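Local coordinates for protein similarities with probable monooxygenase (Photorhabdus luminescens, PDB 4HB9) that binds FAD and probably acts as a flavin-dependent monooxygenase of the aromatic-ring-hydroxylase type, at residues A[176-187]-A[294-305]. Residues are numbered along the deposited sequence; the frame is centred on the assembly and turned at random. Where two conformers were deposited one is given.
Sequences IERFDVGVSMII and ISPLHLRSMPHL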
ATOM      1  N   ILE A 176       7.569 -19.412  -0.509  1.00 36.52           N
ATOM      2  CA  ILE A 176       7.063 -18.322  -1.346  1.00 36.87           C
ATOM      3  C   ILE A 176       8.207 -17.368  -1.688  1.00 39.55           C
ATOM      4  O   ILE A 176       8.800 -16.737  -0.796  1.00 39.19           O
ATOM      5  CB  ILE A 176       5.936 -17.540  -0.659  1.00 37.54           C
ATOM      6  CG1 ILE A 176       4.690 -18.414  -0.575  1.00 36.92           C
ATOM      7  CG2 ILE A 176       5.629 -16.247  -1.433  1.00 38.32           C
ATOM      8  CD1 ILE A 176       3.606 -17.858   0.326  1.00 38.93           C
ATOM      9  N   GLU A 177       8.507 -17.254  -2.978  1.00 41.34           N
ATOM     10  CA  GLU A 177       9.642 -16.446  -3.439  1.00 46.02           C
ATOM     11  C   GLU A 177       9.191 -15.437  -4.498  1.00 40.35           C
ATOM     12  O   GLU A 177       8.417 -15.774  -5.364  1.00 40.33           O
ATOM     13  CB  GLU A 177      10.755 -17.351  -3.992  1.00 54.77           C
ATOM     14  CG  GLU A 177      10.306 -18.320  -5.090  1.00 61.90           C
ATOM     15  CD  GLU A 177      11.336 -19.407  -5.408  1.00 71.32           C
ATOM     16  OE1 GLU A 177      12.540 -19.232  -5.085  1.00 72.36           O
ATOM     17  OE2 GLU A 177      10.936 -20.446  -5.991  1.00 69.70           O
ATOM     18  N   ARG A 178       9.690 -14.206  -4.406  1.00 40.47           N
ATOM     19  CA  ARG A 178       9.385 -13.153  -5.371  1.00 37.69           C
ATOM     20  C   ARG A 178      10.252 -13.322  -6.600  1.00 33.38           C
ATOM     21  O   ARG A 178      11.319 -13.937  -6.519  1.00 30.50           O
ATOM     22  CB  ARG A 178       9.646 -11.774  -4.763  1.00 42.20           C
ATOM     23  CG  ARG A 178      11.122 -11.402  -4.698  1.00 49.50           C
ATOM     24  CD  ARG A 178      11.433 -10.368  -3.623  1.00 51.06           C
ATOM     25  NE  ARG A 178      12.791  -9.852  -3.759  1.00 55.24           N
ATOM     26  CZ  ARG A 178      13.249  -8.741  -3.174  1.00 57.72           C
ATOM     27  NH1 ARG A 178      12.454  -7.995  -2.404  1.00 57.60           N
ATOM     28  NH2 ARG A 178      14.506  -8.358  -3.384  1.00 56.38           N
ATOM     29  N   PHE A 179       9.808 -12.774  -7.735  1.00 29.07           N
ATOM     30  CA  PHE A 179      10.672 -12.687  -8.912  1.00 27.30           C
ATOM     31  C   PHE A 179      10.683 -11.258  -9.457  1.00 26.48           C
ATOM     32  O   PHE A 179       9.772 -10.483  -9.193  1.00 23.76           O
ATOM     33  CB  PHE A 179      10.258 -13.681 -10.002  1.00 27.57           C
ATOM     34  CG  PHE A 179       8.878 -13.448 -10.557  1.00 28.04           C
ATOM     35  CD1 PHE A 179       8.683 -12.620 -11.671  1.00 26.94           C
ATOM     36  CD2 PHE A 179       7.776 -14.062  -9.985  1.00 28.46           C
ATOM     37  CE1 PHE A 179       7.427 -12.414 -12.178  1.00 25.82           C
ATOM     38  CE2 PHE A 179       6.511 -13.850 -10.496  1.00 28.24           C
ATOM     39  CZ  PHE A 179       6.335 -13.018 -11.589  1.00 26.36           C
ATOM     40  N   ASP A 180      11.723 -10.927 -10.213  1.00 25.37           N
ATOM     41  CA  ASP A 180      11.809  -9.619 -10.849  1.00 26.83           C
ATOM     42  C   ASP A 180      10.932  -9.587 -12.093  1.00 25.62           C
ATOM     43  O   ASP A 180      11.016 -10.451 -12.974  1.00 22.94           O
ATOM     44  CB  ASP A 180      13.245  -9.283 -11.236  1.00 29.86           C
ATOM     45  CG  ASP A 180      14.144  -9.059 -10.037  1.00 32.26           C
ATOM     46  OD1 ASP A 180      13.699  -8.480  -9.029  1.00 34.53           O
ATOM     47  OD2 ASP A 180      15.317  -9.458 -10.113  1.00 36.55           O
ATOM     48  N   VAL A 181      10.138  -8.539 -12.193  1.00 23.26           N
ATOM     49  CA  VAL A 181       9.209  -8.375 -13.307  1.00 22.51           C
ATOM     50  C   VAL A 181       9.919  -7.934 -14.585  1.00 21.16           C
ATOM     51  O   VAL A 181       9.438  -8.183 -15.665  1.00 22.75           O
ATOM     52  CB  VAL A 181       8.120  -7.369 -12.922  1.00 21.29           C
ATOM     53  CG1 VAL A 181       7.240  -7.004 -14.107  1.00 22.73           C
ATOM     54  CG2 VAL A 181       7.289  -7.940 -11.796  1.00 22.14           C
ATOM     55  N   GLY A 182      11.075  -7.302 -14.447  1.00 20.64           N
ATOM     56  CA  GLY A 182      11.772  -6.724 -15.575  1.00 19.77           C
ATOM     57  C   GLY A 182      11.307  -5.313 -15.865  1.00 19.53           C
ATOM     58  O   GLY A 182      11.710  -4.726 -16.895  1.00 20.66           O
ATOM     59  N   VAL A 183      10.454  -4.774 -14.991  1.00 19.88           N
ATOM     60  CA  VAL A 183       9.940  -3.401 -15.119  1.00 18.91           C
ATOM     61  C   VAL A 183      10.321  -2.640 -13.844  1.00 19.05           C
ATOM     62  O   VAL A 183      10.262  -3.195 -12.727  1.00 16.94           O
ATOM     63  CB  VAL A 183       8.420  -3.391 -15.364  1.00 19.71           C
ATOM     64  CG1 VAL A 183       7.847  -1.986 -15.348  1.00 19.87           C
ATOM     65  CG2 VAL A 183       8.101  -4.076 -16.697  1.00 20.99           C
ATOM     66  N   SER A 184      10.727  -1.382 -14.027  1.00 18.13           N
ATOM     67  CA  SER A 184      11.066  -0.486 -12.922  1.00 18.60           C
ATOM     68  C   SER A 184      10.334   0.832 -13.081  1.00 18.11           C
ATOM     69  O   SER A 184       9.781   1.121 -14.143  1.00 18.26           O
ATOM     70  CB  SER A 184      12.553  -0.240 -12.893  1.00 18.95           C
ATOM     71  OG  SER A 184      13.234  -1.452 -12.674  1.00 19.36           O
HETATM   72  N   MSE A 185      10.269   1.618 -12.017  1.00 17.89           N
HETATM   73  CA  MSE A 185       9.555   2.894 -12.096  1.00 18.50           C
HETATM   74  C   MSE A 185      10.267   3.944 -11.287  1.00 17.95           C
HETATM   75  O   MSE A 185      11.060   3.633 -10.380  1.00 17.81           O
HETATM   76  CB  MSE A 185       8.102   2.738 -11.646  1.00 21.12           C
HETATM   77  CG  MSE A 185       7.896   2.364 -10.197  1.00 25.40           C
HETATM   78 SE   MSE A 185       5.952   2.159  -9.775  1.00 39.01          SE
HETATM   79  CE  MSE A 185       5.204   1.388 -11.370  1.00 29.10           C
ATOM     80  N   ILE A 186      10.001   5.190 -11.645  1.00 17.40           N
ATOM     81  CA  ILE A 186      10.485   6.360 -10.915  1.00 17.07           C
ATOM     82  C   ILE A 186       9.243   7.205 -10.650  1.00 16.95           C
ATOM     83  O   ILE A 186       8.497   7.528 -11.586  1.00 16.04           O
ATOM     84  CB  ILE A 186      11.544   7.132 -11.725  1.00 17.32           C
ATOM     85  CG1 ILE A 186      12.746   6.247 -12.039  1.00 17.68           C
ATOM     86  CG2 ILE A 186      12.007   8.378 -10.986  1.00 17.94           C
ATOM     87  CD1 ILE A 186      13.773   6.895 -12.942  1.00 17.96           C
ATOM     88  N   ILE A 187       9.005   7.519  -9.375  1.00 17.75           N
ATOM     89  CA  ILE A 187       7.795   8.199  -8.916  1.00 17.41           C
ATOM     90  C   ILE A 187       8.198   9.542  -8.304  1.00 18.06           C
ATOM     91  O   ILE A 187       9.085   9.596  -7.444  1.00 16.68           O
ATOM     92  CB  ILE A 187       7.081   7.378  -7.834  1.00 20.49           C
ATOM     93  CG1 ILE A 187       6.788   5.952  -8.332  1.00 23.62           C
ATOM     94  CG2 ILE A 187       5.780   8.065  -7.391  1.00 20.37           C
ATOM     95  CD1 ILE A 187       6.154   5.031  -7.296  1.00 26.74           C
ATOM     96  N   ILE A 294      11.504  11.750  -4.411  1.00 32.50           N
ATOM     97  CA  ILE A 294      11.534  11.034  -5.712  1.00 30.68           C
ATOM     98  C   ILE A 294      12.025   9.627  -5.465  1.00 31.88           C
ATOM     99  O   ILE A 294      13.098   9.445  -4.904  1.00 32.71           O
ATOM    100  CB  ILE A 294      12.428  11.690  -6.770  1.00 32.30           C
ATOM    101  CG1 ILE A 294      11.943  13.108  -7.049  1.00 34.11           C
ATOM    102  CG2 ILE A 294      12.387  10.900  -8.095  1.00 31.37           C
ATOM    103  CD1 ILE A 294      12.938  13.926  -7.828  1.00 39.00           C
ATOM    104  N   SER A 295      11.251   8.633  -5.888  1.00 27.95           N
ATOM    105  CA  SER A 295      11.542   7.250  -5.500  1.00 28.04           C
ATOM    106  C   SER A 295      11.691   6.336  -6.716  1.00 24.60           C
ATOM    107  O   SER A 295      10.751   6.192  -7.508  1.00 22.05           O
ATOM    108  CB  SER A 295      10.449   6.692  -4.605  1.00 31.42           C
ATOM    109  OG  SER A 295      10.133   7.596  -3.573  1.00 40.02           O
ATOM    110  N   PRO A 296      12.852   5.683  -6.841  1.00 23.35           N
ATOM    111  CA  PRO A 296      13.007   4.614  -7.821  1.00 21.87           C
ATOM    112  C   PRO A 296      12.642   3.264  -7.216  1.00 23.65           C
ATOM    113  O   PRO A 296      12.979   2.998  -6.058  1.00 22.92           O
ATOM    114  CB  PRO A 296      14.500   4.663  -8.129  1.00 23.43           C
ATOM    115  CG  PRO A 296      15.117   5.107  -6.836  1.00 24.37           C
ATOM    116  CD  PRO A 296      14.098   5.914  -6.086  1.00 23.48           C
ATOM    117  N   LEU A 297      12.012   2.399  -8.005  1.00 22.05           N
ATOM    118  CA  LEU A 297      11.542   1.096  -7.524  1.00 24.40           C
ATOM    119  C   LEU A 297      11.665   0.047  -8.612  1.00 21.73           C
ATOM    120  O   LEU A 297      11.256   0.283  -9.751  1.00 20.43           O
ATOM    121  CB  LEU A 297      10.060   1.152  -7.143  1.00 28.00           C
ATOM    122  CG  LEU A 297       9.572   1.996  -5.975  1.00 35.18           C
ATOM    123  CD1 LEU A 297       8.062   1.824  -5.885  1.00 38.58           C
ATOM    124  CD2 LEU A 297      10.247   1.554  -4.675  1.00 38.12           C
ATOM    125  N   HIS A 298      12.199  -1.110  -8.255  1.00 21.15           N
ATOM    126  CA  HIS A 298      12.212  -2.268  -9.157  1.00 20.48           C
ATOM    127  C   HIS A 298      10.993  -3.123  -8.835  1.00 21.98           C
ATOM    128  O   HIS A 298      10.747  -3.434  -7.675  1.00 20.80           O
ATOM    129  CB  HIS A 298      13.507  -3.083  -8.987  1.00 21.44           C
ATOM    130  CG  HIS A 298      14.735  -2.341  -9.392  1.00 21.73           C
ATOM    131  ND1 HIS A 298      14.878  -1.768 -10.636  1.00 21.03           N
ATOM    132  CD2 HIS A 298      15.878  -2.068  -8.714  1.00 22.40           C
ATOM    133  CE1 HIS A 298      16.056  -1.176 -10.707  1.00 22.88           C
ATOM    134  NE2 HIS A 298      16.683  -1.352  -9.557  1.00 22.84           N
ATOM    135  N   LEU A 299      10.189  -3.463  -9.842  1.00 21.07           N
ATOM    136  CA  LEU A 299       8.962  -4.183  -9.572  1.00 22.10           C
ATOM    137  C   LEU A 299       9.261  -5.655  -9.433  1.00 22.63           C
ATOM    138  O   LEU A 299       9.965  -6.240 -10.266  1.00 19.51           O
ATOM    139  CB  LEU A 299       7.908  -3.977 -10.652  1.00 23.11           C
ATOM    140  CG  LEU A 299       7.503  -2.523 -10.900  1.00 26.15           C
ATOM    141  CD1 LEU A 299       6.325  -2.515 -11.859  1.00 27.11           C
ATOM    142  CD2 LEU A 299       7.144  -1.793  -9.612  1.00 28.30           C
ATOM    143  N   ARG A 300       8.735  -6.223  -8.357  1.00 23.48           N
ATOM    144  CA  ARG A 300       8.838  -7.641  -8.078  1.00 26.49           C
ATOM    145  C   ARG A 300       7.432  -8.200  -7.944  1.00 27.54           C
ATOM    146  O   ARG A 300       6.480  -7.455  -7.667  1.00 28.04           O
ATOM    147  CB  ARG A 300       9.702  -7.870  -6.840  1.00 30.32           C
ATOM    148  CG  ARG A 300      11.140  -7.448  -7.099  1.00 34.96           C
ATOM    149  CD  ARG A 300      12.058  -7.608  -5.906  1.00 40.43           C
ATOM    150  NE  ARG A 300      13.384  -7.024  -6.164  1.00 44.31           N
ATOM    151  CZ  ARG A 300      13.758  -5.768  -5.891  1.00 46.94           C
ATOM    152  NH1 ARG A 300      12.921  -4.897  -5.330  1.00 49.01           N
ATOM    153  NH2 ARG A 300      14.998  -5.379  -6.182  1.00 46.38           N
ATOM    154  N   SER A 301       7.275  -9.486  -8.230  1.00 24.97           N
ATOM    155  CA  SER A 301       5.958 -10.111  -8.132  1.00 26.81           C
ATOM    156  C   SER A 301       6.148 -11.505  -7.554  1.00 27.91           C
ATOM    157  O   SER A 301       7.246 -11.851  -7.145  1.00 28.32           O
ATOM    158  CB  SER A 301       5.286 -10.153  -9.505  1.00 27.80           C
ATOM    159  OG  SER A 301       3.942 -10.579  -9.447  1.00 27.46           O
HETATM  160  N   MSE A 302       5.094 -12.308  -7.540  1.00 31.84           N
HETATM  161  CA  MSE A 302       5.215 -13.656  -6.987  0.50 31.69           C
HETATM  162  C   MSE A 302       4.409 -14.601  -7.808  1.00 30.53           C
HETATM  163  O   MSE A 302       3.471 -14.206  -8.504  1.00 27.99           O
HETATM  164  CB  MSE A 302       4.801 -13.715  -5.521  0.50 34.17           C
HETATM  165  CG  MSE A 302       3.318 -13.443  -5.334  0.50 36.89           C
HETATM  166 SE   MSE A 302       2.929 -13.588  -3.416  0.50 44.55          SE
HETATM  167  CE  MSE A 302       2.819 -11.644  -3.187  0.50 39.77           C
ATOM    168  N   PRO A 303       4.791 -15.877  -7.766  1.00 30.09           N
ATOM    169  CA  PRO A 303       3.969 -16.780  -8.539  1.00 29.90           C
ATOM    170  C   PRO A 303       2.590 -16.978  -7.899  1.00 28.07           C
ATOM    171  O   PRO A 303       2.312 -16.492  -6.803  1.00 24.95           O
ATOM    172  CB  PRO A 303       4.785 -18.071  -8.593  1.00 30.31           C
ATOM    173  CG  PRO A 303       5.827 -17.961  -7.540  1.00 32.24           C
ATOM    174  CD  PRO A 303       5.935 -16.531  -7.104  1.00 29.37           C
ATOM    175  N   HIS A 304       1.739 -17.671  -8.626  1.00 26.80           N
ATOM    176  CA  HIS A 304       0.402 -18.042  -8.182  1.00 27.96           C
ATOM    177  C   HIS A 304       0.471 -18.700  -6.797  1.00 26.51           C
ATOM    178  O   HIS A 304       1.337 -19.550  -6.530  1.00 24.62           O
ATOM    179  CB  HIS A 304      -0.179 -18.978  -9.245  1.00 29.04           C
ATOM    180  CG  HIS A 304      -1.589 -19.414  -9.005  1.00 30.81           C
ATOM    181  ND1 HIS A 304      -2.670 -18.786  -9.589  1.00 32.58           N
ATOM    182  CD2 HIS A 304      -2.085 -20.487  -8.346  1.00 32.38           C
ATOM    183  CE1 HIS A 304      -3.777 -19.425  -9.251  1.00 33.33           C
ATOM    184  NE2 HIS A 304      -3.449 -20.453  -8.491  1.00 34.01           N
ATOM    185  N   LEU A 305      -0.397 -18.245  -5.895  1.00 26.33           N
ATOM    186  CA  LEU A 305      -0.428 -18.769  -4.527  1.00 26.56           C
ATOM    187  C   LEU A 305      -1.227 -20.046  -4.514  1.00 25.10           C
ATOM    188  O   LEU A 305      -2.390 -20.046  -4.894  1.00 25.38           O
ATOM    189  CB  LEU A 305      -1.085 -17.786  -3.561  1.00 28.21           C
ATOM    190  CG  LEU A 305      -0.297 -16.574  -3.105  1.00 29.40           C
ATOM    191  CD1 LEU A 305      -1.182 -15.720  -2.196  1.00 29.23           C
ATOM    192  CD2 LEU A 305       0.969 -17.017  -2.385  1.00 32.20           C
TER
HETATM  193  O   HOH W   1      12.746  -6.113 -10.114  1.00 35.30           O
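The guanidinium of R178 stacks offset on that of R300, planes 15° apart and centres 4.0 Å apart, with R178 NH2 over the rim of the R300 group; on the other face of R300 a water sits toward the rim. D180 OD1 forms a salt bridge with R300 NE (3.2 Å), its carboxylate turned 59° from the guanidinium, and the same water donates to both D180 OD1 and L299 O. Over one face of the F179 ring comes S301 CB, an off-centre CH-pi contact, while P303 N lies at the edge; CG of F179 stands between its backbone N and carbonyl carbon (chi1 63°), swinging the ring across the partner strand. S184 OG hydrogen-bonds H298 ND1 (2.6 Å), in the ring plane, and T252 OG1. Antiparallel backbone bonds join 179-187 to 295-301, the edge strand of a mixed sheet. Between the D180/R300 and S184/H298 pairs a beta bulge shifts the register by two; here V181 N donates to L299 O (3.0 Å) and L299 N to V183 O (2.9 Å). L299 CD1 packs on V183 CG1 (3.8 Å), and the bent selenomethionine M185 crosses L299 at about a right angle. D180 probably offsets part of the arginine charge, mainly that of R300; the face with F179, M185, I187 and L297 is mostly apolar, the I187 side chain lying about 5 Å from FAD.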